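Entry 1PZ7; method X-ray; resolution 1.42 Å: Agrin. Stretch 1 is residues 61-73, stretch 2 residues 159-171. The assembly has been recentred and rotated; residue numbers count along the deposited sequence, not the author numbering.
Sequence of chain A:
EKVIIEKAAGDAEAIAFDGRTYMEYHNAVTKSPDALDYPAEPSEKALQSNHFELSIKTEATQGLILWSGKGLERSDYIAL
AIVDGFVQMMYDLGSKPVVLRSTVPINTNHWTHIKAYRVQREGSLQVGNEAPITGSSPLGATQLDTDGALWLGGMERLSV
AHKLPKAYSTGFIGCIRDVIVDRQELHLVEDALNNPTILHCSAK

Stretch 1 61-73: TQGLILWSGKGLE
Stretch 2, residues 159-171: SVAHKLPKAYSTG

Trp67 lies at the apolar centre of the contact. It sits in the first-stretch strand, which also holds Leu64, with chi1 t and chi2 -75°, and its CA-to-CB bond points toward the second stretch. Its CZ3 is 3.7 Å from Leu164 CD1 and 4.1 Å from Tyr168 CD2; both atoms lie at the ring edge. Trp67 CZ2 is 4.0 Å from Val160 CG1. Val160 (chi1 t) also packs on the loop after the strand: its CG2 is 3.3 Å from Gly71 O and 3.6 Å from Glu73 N. A type I turn from Ala161 to Leu164 connects Val160 to Leu164, closed by Leu164 N to Ala161 O at 3.0 Å.

The CA-to-CB bond of Leu64 (chi1 t, chi2 p) points toward the second stretch, and its side chain packs against Tyr168 of the 3-10 segment 166-169. Leu64 CD1 is 3.9 Å from CD2 of Tyr168 (chi1 m, chi2 85°). The one direct hydrogen bond across the stretches runs from Leu64 N to Thr170 O, 2.9 Å and nearly straight at 169°. Gly63 CA approaches Thr170 O at 3.5 Å, a CA-H...O contact. Gly63 has phi/psi 170/143, and Gly63 CA is 4.7 Å from Ala167 CA. Thr170 OG1 donates to Lys166 O at 2.8 Å.

Water bridges the polar edge. One water donates to Gln62 O (2.7 Å) and Gly171 O (2.8 Å). Another donates to Glu73 O and accepts from Lys163 NZ, both at 2.8 Å.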

# COMPACT_ATOMS: atom_id res chain seq x y z
N THR A 61 -2.74 -15.46 2.11
CA THR A 61 -4.15 -15.20 1.83
C THR A 61 -4.63 -14.00 2.66
O THR A 61 -5.75 -13.54 2.48
CB THR A 61 -5.02 -16.42 2.13
OG1 THR A 61 -4.79 -16.88 3.47
CG2 THR A 61 -4.66 -17.59 1.22
N GLN A 62 -3.79 -13.54 3.59
CA GLN A 62 -4.10 -12.36 4.40
C GLN A 62 -2.81 -11.60 4.64
O GLN A 62 -1.79 -12.18 4.98
CB GLN A 62 -4.67 -12.75 5.77
CG GLN A 62 -5.69 -13.89 5.77
CD GLN A 62 -7.09 -13.49 5.31
OE1 GLN A 62 -7.98 -14.34 5.22
NE2 GLN A 62 -7.28 -12.21 5.03
N GLY A 63 -2.83 -10.28 4.46
CA GLY A 63 -1.64 -9.50 4.73
C GLY A 63 -1.72 -8.07 4.27
O GLY A 63 -2.28 -7.78 3.22
N LEU A 64 -1.14 -7.17 5.06
CA LEU A 64 -1.08 -5.76 4.70
C LEU A 64 0.10 -5.53 3.76
O LEU A 64 1.25 -5.82 4.11
CB LEU A 64 -0.94 -4.91 5.96
CG LEU A 64 -0.87 -3.39 5.74
CD1 LEU A 64 -2.12 -2.87 5.03
CD2 LEU A 64 -0.71 -2.71 7.07
N ILE A 65 -0.18 -5.01 2.58
CA ILE A 65 0.86 -4.72 1.60
C ILE A 65 1.43 -3.32 1.79
O ILE A 65 2.64 -3.13 1.88
CB ILE A 65 0.33 -4.86 0.16
CG1 ILE A 65 -0.13 -6.30 -0.11
CG2 ILE A 65 1.41 -4.44 -0.85
CD1 ILE A 65 -0.97 -6.46 -1.37
N LEU A 66 0.54 -2.34 1.86
CA LEU A 66 0.96 -0.96 1.91
C LEU A 66 -0.09 -0.13 2.65
O LEU A 66 -1.29 -0.37 2.51
CB LEU A 66 1.17 -0.48 0.46
CG LEU A 66 1.33 0.97 0.05
CD1 LEU A 66 1.96 0.98 -1.34
CD2 LEU A 66 -0.00 1.69 0.03
N TRP A 67 0.37 0.82 3.45
CA TRP A 67 -0.51 1.74 4.16
C TRP A 67 0.06 3.14 4.01
O TRP A 67 1.19 3.39 4.40
CB TRP A 67 -0.63 1.39 5.64
CG TRP A 67 -1.63 2.25 6.40
CD1 TRP A 67 -1.47 3.55 6.80
CD2 TRP A 67 -2.93 1.86 6.83
NE1 TRP A 67 -2.60 3.98 7.46
CE2 TRP A 67 -3.51 2.96 7.49
CE3 TRP A 67 -3.67 0.68 6.73
CZ2 TRP A 67 -4.79 2.92 8.04
CZ3 TRP A 67 -4.94 0.64 7.28
CH2 TRP A 67 -5.48 1.75 7.93
N SER A 68 -0.72 4.03 3.41
CA SER A 68 -0.31 5.42 3.24
C SER A 68 -1.23 6.28 4.09
O SER A 68 -2.45 6.29 3.89
CB SER A 68 -0.38 5.82 1.77
OG SER A 68 -0.09 7.20 1.61
N GLY A 69 -0.66 6.99 5.05
CA GLY A 69 -1.43 7.86 5.92
C GLY A 69 -0.68 8.09 7.21
O GLY A 69 0.30 7.40 7.48
N LYS A 70 -1.14 9.05 8.01
CA LYS A 70 -0.48 9.40 9.27
C LYS A 70 -0.49 8.27 10.30
O LYS A 70 0.37 8.22 11.17
CB LYS A 70 -1.11 10.67 9.86
CG LYS A 70 -0.35 11.25 11.03
CD LYS A 70 -0.71 12.71 11.23
CE LYS A 70 0.04 13.33 12.39
NZ LYS A 70 -0.25 14.79 12.52
N GLY A 71 -1.47 7.38 10.22
CA GLY A 71 -1.52 6.24 11.12
C GLY A 71 -2.13 6.49 12.49
O GLY A 71 -1.93 5.70 13.42
N LEU A 72 -2.85 7.59 12.63
CA LEU A 72 -3.56 7.85 13.88
C LEU A 72 -5.00 7.36 13.72
O LEU A 72 -5.47 7.19 12.60
CB LEU A 72 -3.51 9.33 14.23
CG LEU A 72 -2.10 9.87 14.46
CD1 LEU A 72 -2.13 11.37 14.66
CD2 LEU A 72 -1.45 9.19 15.65
N GLU A 73 -5.68 7.14 14.83
CA GLU A 73 -7.06 6.64 14.77
C GLU A 73 -7.98 7.52 13.92
O GLU A 73 -8.85 7.01 13.21
CB GLU A 73 -7.64 6.46 16.17
CG GLU A 73 -7.13 5.21 16.86
CD GLU A 73 -7.74 5.00 18.23
OE1 GLU A 73 -8.92 5.36 18.44
OE2 GLU A 73 -7.03 4.46 19.10
N SER A 159 -3.36 -0.54 15.98
CA SER A 159 -4.65 -0.24 16.59
C SER A 159 -5.59 0.35 15.55
O SER A 159 -6.81 0.14 15.61
CB SER A 159 -4.50 0.75 17.74
OG SER A 159 -4.37 2.08 17.27
N VAL A 160 -5.01 1.09 14.61
CA VAL A 160 -5.76 1.65 13.51
C VAL A 160 -5.95 0.54 12.47
O VAL A 160 -5.52 0.66 11.32
CB VAL A 160 -5.03 2.83 12.86
CG1 VAL A 160 -5.92 3.51 11.86
CG2 VAL A 160 -4.57 3.82 13.92
N ALA A 161 -6.57 -0.54 12.92
CA ALA A 161 -6.86 -1.70 12.10
C ALA A 161 -7.88 -2.57 12.85
O ALA A 161 -8.31 -3.60 12.35
CB ALA A 161 -5.60 -2.49 11.81
N HIS A 162 -8.25 -2.15 14.05
CA HIS A 162 -9.25 -2.87 14.81
C HIS A 162 -10.58 -2.73 14.10
O HIS A 162 -11.43 -3.62 14.16
CB HIS A 162 -9.33 -2.32 16.23
CG HIS A 162 -8.08 -2.51 17.03
ND1 HIS A 162 -7.92 -2.02 18.30
CD2 HIS A 162 -6.92 -3.14 16.72
CE1 HIS A 162 -6.72 -2.34 18.75
NE2 HIS A 162 -6.09 -3.03 17.81
N LYS A 163 -10.75 -1.62 13.39
CA LYS A 163 -11.96 -1.35 12.64
C LYS A 163 -11.97 -2.04 11.28
O LYS A 163 -12.91 -1.87 10.52
CB LYS A 163 -12.13 0.17 12.44
CG LYS A 163 -11.12 0.80 11.48
CD LYS A 163 -11.33 2.31 11.38
CE LYS A 163 -10.30 2.99 10.50
NZ LYS A 163 -10.48 4.47 10.52
N LEU A 164 -10.91 -2.79 10.98
CA LEU A 164 -10.76 -3.41 9.66
C LEU A 164 -10.63 -4.93 9.70
O LEU A 164 -10.40 -5.52 10.75
CB LEU A 164 -9.52 -2.83 8.98
CG LEU A 164 -9.48 -1.31 8.83
CD1 LEU A 164 -8.12 -0.87 8.36
CD2 LEU A 164 -10.54 -0.85 7.87
N PRO A 165 -10.76 -5.57 8.54
CA PRO A 165 -10.50 -7.01 8.44
C PRO A 165 -9.13 -7.36 9.02
O PRO A 165 -8.20 -6.55 8.95
CB PRO A 165 -10.56 -7.27 6.94
CG PRO A 165 -11.46 -6.22 6.41
CD PRO A 165 -11.18 -5.01 7.25
N LYS A 166 -9.00 -8.55 9.57
CA LYS A 166 -7.77 -8.99 10.22
C LYS A 166 -6.53 -8.84 9.35
O LYS A 166 -5.43 -8.65 9.86
CB LYS A 166 -7.90 -10.43 10.71
CG LYS A 166 -8.43 -10.56 12.12
CD LYS A 166 -7.46 -9.95 13.12
CE LYS A 166 -7.99 -10.04 14.53
NZ LYS A 166 -7.07 -9.37 15.50
N ALA A 167 -6.70 -8.93 8.04
CA ALA A 167 -5.57 -8.81 7.12
C ALA A 167 -4.77 -7.54 7.35
O ALA A 167 -3.55 -7.52 7.18
CB ALA A 167 -6.06 -8.86 5.69
N TYR A 168 -5.45 -6.46 7.73
CA TYR A 168 -4.78 -5.18 7.92
C TYR A 168 -3.85 -5.16 9.14
O TYR A 168 -2.99 -4.28 9.24
CB TYR A 168 -5.82 -4.06 7.97
CG TYR A 168 -6.48 -3.88 6.62
CD1 TYR A 168 -7.57 -4.66 6.26
CD2 TYR A 168 -5.99 -2.97 5.70
CE1 TYR A 168 -8.16 -4.52 5.02
CE2 TYR A 168 -6.57 -2.82 4.47
CZ TYR A 168 -7.66 -3.60 4.12
OH TYR A 168 -8.23 -3.46 2.88
N SER A 169 -4.00 -6.12 10.05
CA SER A 169 -3.14 -6.23 11.23
C SER A 169 -2.16 -7.39 11.06
O SER A 169 -1.46 -7.76 12.00
CB SER A 169 -3.97 -6.46 12.49
OG SER A 169 -4.93 -5.44 12.66
N THR A 170 -2.12 -7.94 9.86
CA THR A 170 -1.30 -9.09 9.55
C THR A 170 -0.11 -8.68 8.70
O THR A 170 -0.29 -8.14 7.62
CB THR A 170 -2.14 -10.13 8.80
OG1 THR A 170 -3.28 -10.49 9.58
CG2 THR A 170 -1.36 -11.42 8.60
N GLY A 171 1.10 -8.94 9.17
CA GLY A 171 2.28 -8.62 8.40
C GLY A 171 2.34 -9.42 7.12
O GLY A 171 2.02 -10.60 7.11
O HOH W 1 0.93 -12.24 5.11
O HOH W 2 -8.14 5.96 10.67